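Local coordinates for ricin B lectin (Clostridium thermocellum, PDB 3VSF), which is an exo-beta-1,3-galactanase of glycoside hydrolase family 43 that also carries a ricin-type lectin module with a galactose-binding site, at residues 150-155 with 161-166; 132-137 with 187-192. All coordinates share one frame; numbering follows the deposited sequence.

Overall arrangement
Starting from the N terminus, the chain first reaches 132-137, on the second strand of a four-stranded antiparallel blade in the five-bladed propeller of the family 43 region. It turns back through strand 147-153, and interaction 1 then closes a short loop of five residues to lay 161-166 along the outer edge of that blade. The chain then reaches 187-192, the first strand of the next blade, with 49 residues lying between 137 and 187, and interaction 2 closes this longer loop. Interaction 1 is therefore nested inside interaction 2: one adds the outermost strand to a blade, the other brings two neighbouring blades together. They touch through Val150 against Trp134, and Ala151 O probably accepts a bond from Met133 N.

Interaction 1 of 2, residues 150-155 with 161-166; sequences VAYSKT and TYIRSF
Val150 and Tyr152 pair with 161-166 as an antiparallel hairpin, the two strand axes 4.7 Å apart at closest approach and 159° between their directions. The ladder is not regular. Tyr152 O takes a nearly straight bond from Thr161 N (2.9 Å), whereas Tyr152 N reaches Thr161 O only weakly. Further along, Val150 faces two residues at once: its O accepts from Ile163 N at 2.9 Å, and its N donates to Arg164 O at 3.2 Å. That extra residue makes a beta bulge in the edge strand.

Tyr152 carries much of the side-chain contact. With chi1 at 70°, CG sits between the backbone N and the carbonyl carbon, which brings the ring alongside the partner strand. Thr161 OG1 rests over one face, toward the rim, 3.4 Å from Tyr152 CE2, while Ile163 CG1 meets the edge of the ring in its plane. Lys219 adds a cation-pi contact to the same ring. Val150 splits its two branches: CG1 lies 4.0 Å from Ile163 CD1, and CG2 approaches the edge of Phe166, 3.8 Å from CE2. The guanidinium of Arg164 lies over one face of the Phe166 ring, offset toward the rim. On the other side of the sheet Tyr162 lays a ring face over Val150 O and bonds through OH to Glu111.

The bulge thus brings Ile163 N and Arg164 O both onto Val150; the side chains of Val150, Ile163 and Tyr152 pack together on one face of the hairpin, and Tyr162, tied to Glu111, lies on the other.

Interaction 2 of 2, residues 132-137 with 187-192; sequences VMWMHW and CNVFVD
Trp134 and Val189 meet across the seam between two propeller blades, where the strands run antiparallel (165°) with axes 6.9 Å apart, too far for a backbone ladder. Trp134 begins with CB, which lies 3.8 Å from Val189 CG1. The same methyl remains close as the side chain turns into the indole, 4.0 Å from Trp134 CG and 3.9 Å from CD1. A chi1 of -69° sets CG beside the backbone N and anti to the carbonyl carbon; the turn about CB-CG then brings CD1 near the methyl. Beyond it, Trp134 NE1 donates to the carbonyl O of Tyr218, and the ring meets Phe199 with the planes about 35° apart. At the far end, the six-membered ring reaches Val150 of its own blade.

A second contact lies nearer the start of strand 187-191. Cys187 points its SG at the main chain of 132-137, 3.7 Å from Met135 C.

The seam is buried and held by apolar and sulfur contacts. The indole nitrogen is satisfied by a partner outside both strands, so Trp134 can lie in this interface with its one polar atom bonded.

Interaction 1 of 2, residues 150-155 with 161-166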
ATOM      1  N   VAL A 150      18.823 -18.394  -1.830  1.00 71.43           N
ATOM      2  CA  VAL A 150      19.603 -17.310  -2.413  1.00 71.38           C
ATOM      3  C   VAL A 150      19.996 -17.595  -3.860  1.00 71.52           C
ATOM      4  O   VAL A 150      20.177 -18.747  -4.252  1.00 73.93           O
ATOM      5  CB  VAL A 150      20.880 -17.035  -1.592  1.00 75.66           C
ATOM      6  CG1 VAL A 150      21.559 -15.763  -2.073  1.00 75.59           C
ATOM      7  CG2 VAL A 150      20.549 -16.935  -0.113  1.00 72.52           C
ATOM      8  N   ALA A 151      20.124 -16.531  -4.645  1.00 69.51           N
ATOM      9  CA  ALA A 151      20.585 -16.623  -6.024  1.00 71.52           C
ATOM     10  C   ALA A 151      21.227 -15.297  -6.409  1.00 73.41           C
ATOM     11  O   ALA A 151      21.204 -14.346  -5.629  1.00 75.19           O
ATOM     12  CB  ALA A 151      19.428 -16.944  -6.952  1.00 73.23           C
ATOM     13  N   TYR A 152      21.805 -15.229  -7.604  1.00 75.89           N
ATOM     14  CA  TYR A 152      22.422 -13.988  -8.063  1.00 76.90           C
ATOM     15  C   TYR A 152      22.736 -13.997  -9.555  1.00 78.82           C
ATOM     16  O   TYR A 152      22.747 -15.049 -10.196  1.00 79.57           O
ATOM     17  CB  TYR A 152      23.687 -13.679  -7.256  1.00 78.65           C
ATOM     18  CG  TYR A 152      24.846 -14.606  -7.538  1.00 82.05           C
ATOM     19  CD1 TYR A 152      25.918 -14.191  -8.318  1.00 86.01           C
ATOM     20  CD2 TYR A 152      24.871 -15.895  -7.024  1.00 83.64           C
ATOM     21  CE1 TYR A 152      26.982 -15.033  -8.579  1.00 88.06           C
ATOM     22  CE2 TYR A 152      25.930 -16.746  -7.281  1.00 86.68           C
ATOM     23  CZ  TYR A 152      26.982 -16.310  -8.058  1.00 87.90           C
ATOM     24  OH  TYR A 152      28.036 -17.156  -8.313  1.00 91.36           O
ATOM     25  N   SER A 153      22.987 -12.810 -10.097  1.00 77.35           N
ATOM     26  CA  SER A 153      23.293 -12.650 -11.511  1.00 78.20           C
ATOM     27  C   SER A 153      24.072 -11.360 -11.740  1.00 82.45           C
ATOM     28  O   SER A 153      23.961 -10.414 -10.960  1.00 82.49           O
ATOM     29  CB  SER A 153      22.005 -12.636 -12.336  1.00 78.60           C
ATOM     30  OG  SER A 153      22.275 -12.394 -13.705  1.00 81.66           O
ATOM     31  N   LYS A 154      24.863 -11.327 -12.806  1.00 87.00           N
ATOM     32  CA  LYS A 154      25.631 -10.136 -13.148  1.00 86.51           C
ATOM     33  C   LYS A 154      24.720  -9.061 -13.733  1.00 85.09           C
ATOM     34  O   LYS A 154      25.039  -7.873 -13.698  1.00 84.02           O
ATOM     35  CB  LYS A 154      26.747 -10.481 -14.135  1.00 88.75           C
ATOM     36  CG  LYS A 154      27.766 -11.479 -13.603  1.00 86.20           C
ATOM     37  CD  LYS A 154      28.510 -10.925 -12.397  1.00 88.66           C
ATOM     38  CE  LYS A 154      29.564 -11.902 -11.900  1.00 92.37           C
ATOM     39  NZ  LYS A 154      30.316 -11.366 -10.732  1.00 88.45           N
ATOM     40  N   THR A 155      23.581  -9.491 -14.268  1.00 84.84           N
ATOM     41  CA  THR A 155      22.603  -8.580 -14.851  1.00 84.82           C
ATOM     42  C   THR A 155      21.252  -8.732 -14.156  1.00 86.28           C
ATOM     43  O   THR A 155      20.961  -9.784 -13.586  1.00 87.00           O
ATOM     44  CB  THR A 155      22.435  -8.830 -16.360  1.00 83.51           C
ATOM     45  OG1 THR A 155      22.002 -10.177 -16.580  1.00 84.35           O
ATOM     46  CG2 THR A 155      23.750  -8.600 -17.087  1.00 82.75           C
ATOM     47  N   THR A 161      21.597 -17.546 -11.067  1.00 78.71           N
ATOM     48  CA  THR A 161      22.154 -18.844 -10.705  1.00 78.49           C
ATOM     49  C   THR A 161      21.841 -19.165  -9.247  1.00 76.23           C
ATOM     50  O   THR A 161      22.311 -18.486  -8.335  1.00 74.50           O
ATOM     51  CB  THR A 161      23.680 -18.897 -10.929  1.00 81.06           C
ATOM     52  OG1 THR A 161      24.348 -18.146  -9.908  1.00 85.56           O
ATOM     53  CG2 THR A 161      24.040 -18.326 -12.294  1.00 81.43           C
ATOM     54  N   TYR A 162      21.036 -20.200  -9.036  1.00 75.31           N
ATOM     55  CA  TYR A 162      20.640 -20.598  -7.691  1.00 73.82           C
ATOM     56  C   TYR A 162      21.852 -21.052  -6.883  1.00 75.34           C
ATOM     57  O   TYR A 162      22.756 -21.696  -7.413  1.00 80.58           O
ATOM     58  CB  TYR A 162      19.595 -21.712  -7.753  1.00 76.61           C
ATOM     59  CG  TYR A 162      19.015 -22.091  -6.410  1.00 77.43           C
ATOM     60  CD1 TYR A 162      19.525 -23.161  -5.689  1.00 77.45           C
ATOM     61  CD2 TYR A 162      17.956 -21.378  -5.865  1.00 73.85           C
ATOM     62  CE1 TYR A 162      18.997 -23.512  -4.462  1.00 78.80           C
ATOM     63  CE2 TYR A 162      17.420 -21.721  -4.638  1.00 73.43           C
ATOM     64  CZ  TYR A 162      17.944 -22.789  -3.942  1.00 76.79           C
ATOM     65  OH  TYR A 162      17.414 -23.135  -2.720  1.00 74.36           O
ATOM     66  N   ILE A 163      21.868 -20.709  -5.599  1.00 73.49           N
ATOM     67  CA  ILE A 163      22.979 -21.071  -4.729  1.00 71.88           C
ATOM     68  C   ILE A 163      22.608 -22.213  -3.789  1.00 74.91           C
ATOM     69  O   ILE A 163      23.036 -23.350  -3.981  1.00 82.39           O
ATOM     70  CB  ILE A 163      23.461 -19.869  -3.894  1.00 72.35           C
ATOM     71  CG1 ILE A 163      23.910 -18.729  -4.809  1.00 74.83           C
ATOM     72  CG2 ILE A 163      24.595 -20.280  -2.972  1.00 73.26           C
ATOM     73  CD1 ILE A 163      24.487 -17.545  -4.063  1.00 75.23           C
ATOM     74  N   ARG A 164      21.807 -21.903  -2.775  1.00 73.04           N
ATOM     75  CA  ARG A 164      21.440 -22.888  -1.765  1.00 74.16           C
ATOM     76  C   ARG A 164      20.230 -22.436  -0.958  1.00 75.36           C
ATOM     77  O   ARG A 164      19.846 -21.266  -0.992  1.00 75.05           O
ATOM     78  CB  ARG A 164      22.613 -23.130  -0.817  1.00 72.71           C
ATOM     79  CG  ARG A 164      23.184 -21.848  -0.238  1.00 77.00           C
ATOM     80  CD  ARG A 164      23.551 -21.996   1.227  1.00 77.48           C
ATOM     81  NE  ARG A 164      23.967 -20.720   1.803  1.00 78.80           N
ATOM     82  CZ  ARG A 164      24.198 -20.522   3.096  1.00 82.58           C
ATOM     83  NH1 ARG A 164      24.052 -21.519   3.959  1.00 79.72           N
ATOM     84  NH2 ARG A 164      24.573 -19.325   3.527  1.00 81.35           N
ATOM     85  N   SER A 165      19.636 -23.374  -0.229  1.00 73.08           N
ATOM     86  CA  SER A 165      18.555 -23.065   0.697  1.00 70.80           C
ATOM     87  C   SER A 165      18.979 -23.487   2.098  1.00 72.53           C
ATOM     88  O   SER A 165      19.675 -24.487   2.265  1.00 77.43           O
ATOM     89  CB  SER A 165      17.270 -23.783   0.284  1.00 72.26           C
ATOM     90  OG  SER A 165      17.455 -25.186   0.248  1.00 73.70           O
ATOM     91  N   PHE A 166      18.566 -22.724   3.103  1.00 72.99           N
ATOM     92  CA  PHE A 166      19.040 -22.957   4.460  1.00 73.83           C
ATOM     93  C   PHE A 166      18.226 -22.197   5.497  1.00 74.69           C
ATOM     94  O   PHE A 166      17.591 -21.189   5.190  1.00 73.03           O
ATOM     95  CB  PHE A 166      20.503 -22.528   4.573  1.00 75.10           C
ATOM     96  CG  PHE A 166      20.709 -21.047   4.419  1.00 76.21           C
ATOM     97  CD1 PHE A 166      20.882 -20.239   5.529  1.00 76.78           C
ATOM     98  CD2 PHE A 166      20.709 -20.462   3.163  1.00 74.25           C
ATOM     99  CE1 PHE A 166      21.066 -18.874   5.390  1.00 77.03           C
ATOM    100  CE2 PHE A 166      20.891 -19.100   3.017  1.00 72.72           C
ATOM    101  CZ  PHE A 166      21.069 -18.306   4.133  1.00 74.59           C
TER

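Interaction 2 of 2, residues 132-137 with 187-192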
ATOM      1  N   VAL A 132      21.784  -9.762  -6.048  1.00 75.42           N
ATOM      2  CA  VAL A 132      21.496 -10.890  -5.171  1.00 73.71           C
ATOM      3  C   VAL A 132      19.993 -11.037  -4.951  1.00 75.67           C
ATOM      4  O   VAL A 132      19.296 -10.056  -4.691  1.00 78.46           O
ATOM      5  CB  VAL A 132      22.201 -10.737  -3.809  1.00 74.56           C
ATOM      6  CG1 VAL A 132      21.893 -11.925  -2.912  1.00 73.85           C
ATOM      7  CG2 VAL A 132      23.702 -10.586  -4.007  1.00 76.34           C
ATOM      8  N   MET A 133      19.499 -12.267  -5.060  1.00 72.80           N
ATOM      9  CA  MET A 133      18.073 -12.537  -4.915  1.00 71.22           C
ATOM     10  C   MET A 133      17.776 -13.477  -3.749  1.00 70.45           C
ATOM     11  O   MET A 133      18.364 -14.552  -3.641  1.00 73.52           O
ATOM     12  CB  MET A 133      17.506 -13.120  -6.213  1.00 70.49           C
ATOM     13  CG  MET A 133      16.111 -13.703  -6.072  1.00 68.18           C
ATOM     14  SD  MET A 133      15.459 -14.330  -7.630  1.00 71.28           S
ATOM     15  CE  MET A 133      14.024 -15.233  -7.057  1.00 70.44           C
ATOM     16  N   TRP A 134      16.859 -13.062  -2.881  1.00 69.46           N
ATOM     17  CA  TRP A 134      16.434 -13.883  -1.755  1.00 67.96           C
ATOM     18  C   TRP A 134      14.979 -14.308  -1.918  1.00 67.85           C
ATOM     19  O   TRP A 134      14.250 -13.739  -2.731  1.00 69.26           O
ATOM     20  CB  TRP A 134      16.621 -13.128  -0.440  1.00 66.08           C
ATOM     21  CG  TRP A 134      18.057 -12.926  -0.077  1.00 68.55           C
ATOM     22  CD1 TRP A 134      18.916 -12.010  -0.610  1.00 68.10           C
ATOM     23  CD2 TRP A 134      18.805 -13.657   0.901  1.00 70.07           C
ATOM     24  NE1 TRP A 134      20.154 -12.127  -0.024  1.00 72.45           N
ATOM     25  CE2 TRP A 134      20.111 -13.131   0.908  1.00 71.40           C
ATOM     26  CE3 TRP A 134      18.496 -14.707   1.773  1.00 68.79           C
ATOM     27  CZ2 TRP A 134      21.107 -13.617   1.751  1.00 70.89           C
ATOM     28  CZ3 TRP A 134      19.486 -15.188   2.610  1.00 70.16           C
ATOM     29  CH2 TRP A 134      20.776 -14.643   2.593  1.00 71.39           C
ATOM     30  N   MET A 135      14.560 -15.305  -1.146  1.00 65.93           N
ATOM     31  CA  MET A 135      13.203 -15.829  -1.255  1.00 66.11           C
ATOM     32  C   MET A 135      12.866 -16.792  -0.120  1.00 67.64           C
ATOM     33  O   MET A 135      13.663 -16.994   0.796  1.00 68.91           O
ATOM     34  CB  MET A 135      13.016 -16.529  -2.603  1.00 69.33           C
ATOM     35  CG  MET A 135      13.784 -17.834  -2.730  1.00 71.76           C
ATOM     36  SD  MET A 135      14.514 -18.072  -4.362  1.00 73.03           S
ATOM     37  CE  MET A 135      15.811 -16.838  -4.335  1.00 69.71           C
ATOM     38  N   HIS A 136      11.676 -17.380  -0.193  1.00 66.90           N
ATOM     39  CA  HIS A 136      11.223 -18.346   0.800  1.00 67.41           C
ATOM     40  C   HIS A 136      11.062 -19.714   0.145  1.00 73.17           C
ATOM     41  O   HIS A 136      10.390 -19.841  -0.879  1.00 74.19           O
ATOM     42  CB  HIS A 136       9.896 -17.892   1.411  1.00 68.06           C
ATOM     43  CG  HIS A 136       9.315 -18.864   2.391  1.00 70.45           C
ATOM     44  ND1 HIS A 136       7.969 -18.908   2.684  1.00 68.85           N
ATOM     45  CD2 HIS A 136       9.896 -19.824   3.148  1.00 72.29           C
ATOM     46  CE1 HIS A 136       7.745 -19.856   3.577  1.00 70.71           C
ATOM     47  NE2 HIS A 136       8.898 -20.426   3.875  1.00 71.97           N
ATOM     48  N   TRP A 137      11.678 -20.733   0.736  1.00 72.00           N
ATOM     49  CA  TRP A 137      11.662 -22.072   0.152  1.00 69.33           C
ATOM     50  C   TRP A 137      10.897 -23.073   1.014  1.00 69.35           C
ATOM     51  O   TRP A 137      11.008 -23.065   2.240  1.00 69.15           O
ATOM     52  CB  TRP A 137      13.092 -22.567  -0.083  1.00 72.43           C
ATOM     53  CG  TRP A 137      13.168 -23.826  -0.895  1.00 74.39           C
ATOM     54  CD1 TRP A 137      13.296 -23.919  -2.251  1.00 74.88           C
ATOM     55  CD2 TRP A 137      13.127 -25.171  -0.404  1.00 71.25           C
ATOM     56  NE1 TRP A 137      13.334 -25.238  -2.634  1.00 73.15           N
ATOM     57  CE2 TRP A 137      13.232 -26.026  -1.519  1.00 72.82           C
ATOM     58  CE3 TRP A 137      13.008 -25.735   0.869  1.00 73.63           C
ATOM     59  CZ2 TRP A 137      13.224 -27.414  -1.398  1.00 74.06           C
ATOM     60  CZ3 TRP A 137      13.000 -27.114   0.987  1.00 75.42           C
ATOM     61  CH2 TRP A 137      13.108 -27.937  -0.141  1.00 74.59           C
ATOM     62  N   CYS A 187       9.461 -13.166   3.920  1.00 63.00           N
ATOM     63  CA  CYS A 187      10.728 -12.449   3.995  1.00 65.10           C
ATOM     64  C   CYS A 187      10.752 -11.179   3.150  1.00 68.36           C
ATOM     65  O   CYS A 187       9.792 -10.866   2.445  1.00 69.62           O
ATOM     66  CB  CYS A 187      11.870 -13.364   3.556  1.00 64.55           C
ATOM     67  SG  CYS A 187      11.747 -13.896   1.835  1.00 67.29           S
ATOM     68  N   ASN A 188      11.867 -10.458   3.229  1.00 67.95           N
ATOM     69  CA  ASN A 188      12.077  -9.250   2.440  1.00 68.00           C
ATOM     70  C   ASN A 188      13.509  -8.746   2.605  1.00 66.98           C
ATOM     71  O   ASN A 188      14.173  -9.062   3.591  1.00 66.46           O
ATOM     72  CB  ASN A 188      11.081  -8.163   2.844  1.00 67.33           C
ATOM     73  CG  ASN A 188      10.709  -7.255   1.689  1.00 69.84           C
ATOM     74  OD1 ASN A 188      11.501  -7.043   0.770  1.00 69.81           O
ATOM     75  ND2 ASN A 188       9.496  -6.718   1.725  1.00 68.14           N
ATOM     76  N   VAL A 189      13.983  -7.966   1.637  1.00 67.36           N
ATOM     77  CA  VAL A 189      15.353  -7.461   1.670  1.00 65.82           C
ATOM     78  C   VAL A 189      15.404  -5.941   1.782  1.00 68.04           C
ATOM     79  O   VAL A 189      14.458  -5.247   1.408  1.00 66.90           O
ATOM     80  CB  VAL A 189      16.146  -7.897   0.425  1.00 67.10           C
ATOM     81  CG1 VAL A 189      16.236  -9.413   0.358  1.00 69.72           C
ATOM     82  CG2 VAL A 189      15.505  -7.339  -0.835  1.00 69.06           C
ATOM     83  N   PHE A 190      16.519  -5.431   2.296  1.00 71.10           N
ATOM     84  CA  PHE A 190      16.704  -3.995   2.462  1.00 70.71           C
ATOM     85  C   PHE A 190      18.176  -3.601   2.371  1.00 74.40           C
ATOM     86  O   PHE A 190      19.042  -4.254   2.955  1.00 74.55           O
ATOM     87  CB  PHE A 190      16.120  -3.533   3.798  1.00 71.10           C
ATOM     88  CG  PHE A 190      16.543  -2.148   4.197  1.00 72.64           C
ATOM     89  CD1 PHE A 190      17.529  -1.959   5.151  1.00 71.20           C
ATOM     90  CD2 PHE A 190      15.959  -1.034   3.616  1.00 71.69           C
ATOM     91  CE1 PHE A 190      17.923  -0.686   5.521  1.00 74.73           C
ATOM     92  CE2 PHE A 190      16.348   0.240   3.981  1.00 72.74           C
ATOM     93  CZ  PHE A 190      17.331   0.414   4.935  1.00 75.51           C
ATOM     94  N   VAL A 191      18.450  -2.526   1.638  1.00 75.33           N
ATOM     95  CA  VAL A 191      19.807  -2.010   1.502  1.00 76.15           C
ATOM     96  C   VAL A 191      19.925  -0.662   2.204  1.00 76.78           C
ATOM     97  O   VAL A 191      19.277   0.308   1.812  1.00 76.24           O
ATOM     98  CB  VAL A 191      20.197  -1.838   0.023  1.00 77.59           C
ATOM     99  CG1 VAL A 191      21.678  -1.510  -0.096  1.00 72.83           C
ATOM    100  CG2 VAL A 191      19.861  -3.094  -0.763  1.00 79.42           C
ATOM    101  N   ASP A 192      20.756  -0.606   3.240  1.00 74.40           N
ATOM    102  CA  ASP A 192      20.895   0.605   4.042  1.00 77.13           C
ATOM    103  C   ASP A 192      21.785   1.644   3.359  1.00 79.60           C
ATOM    104  O   ASP A 192      22.444   1.352   2.360  1.00 78.16           O
ATOM    105  CB  ASP A 192      21.439   0.265   5.432  1.00 76.45           C
ATOM    106  CG  ASP A 192      21.248   1.395   6.426  1.00 77.11           C
ATOM    107  OD1 ASP A 192      20.302   2.192   6.249  1.00 76.66           O
ATOM    108  OD2 ASP A 192      22.041   1.483   7.387  1.00 77.67           O
TER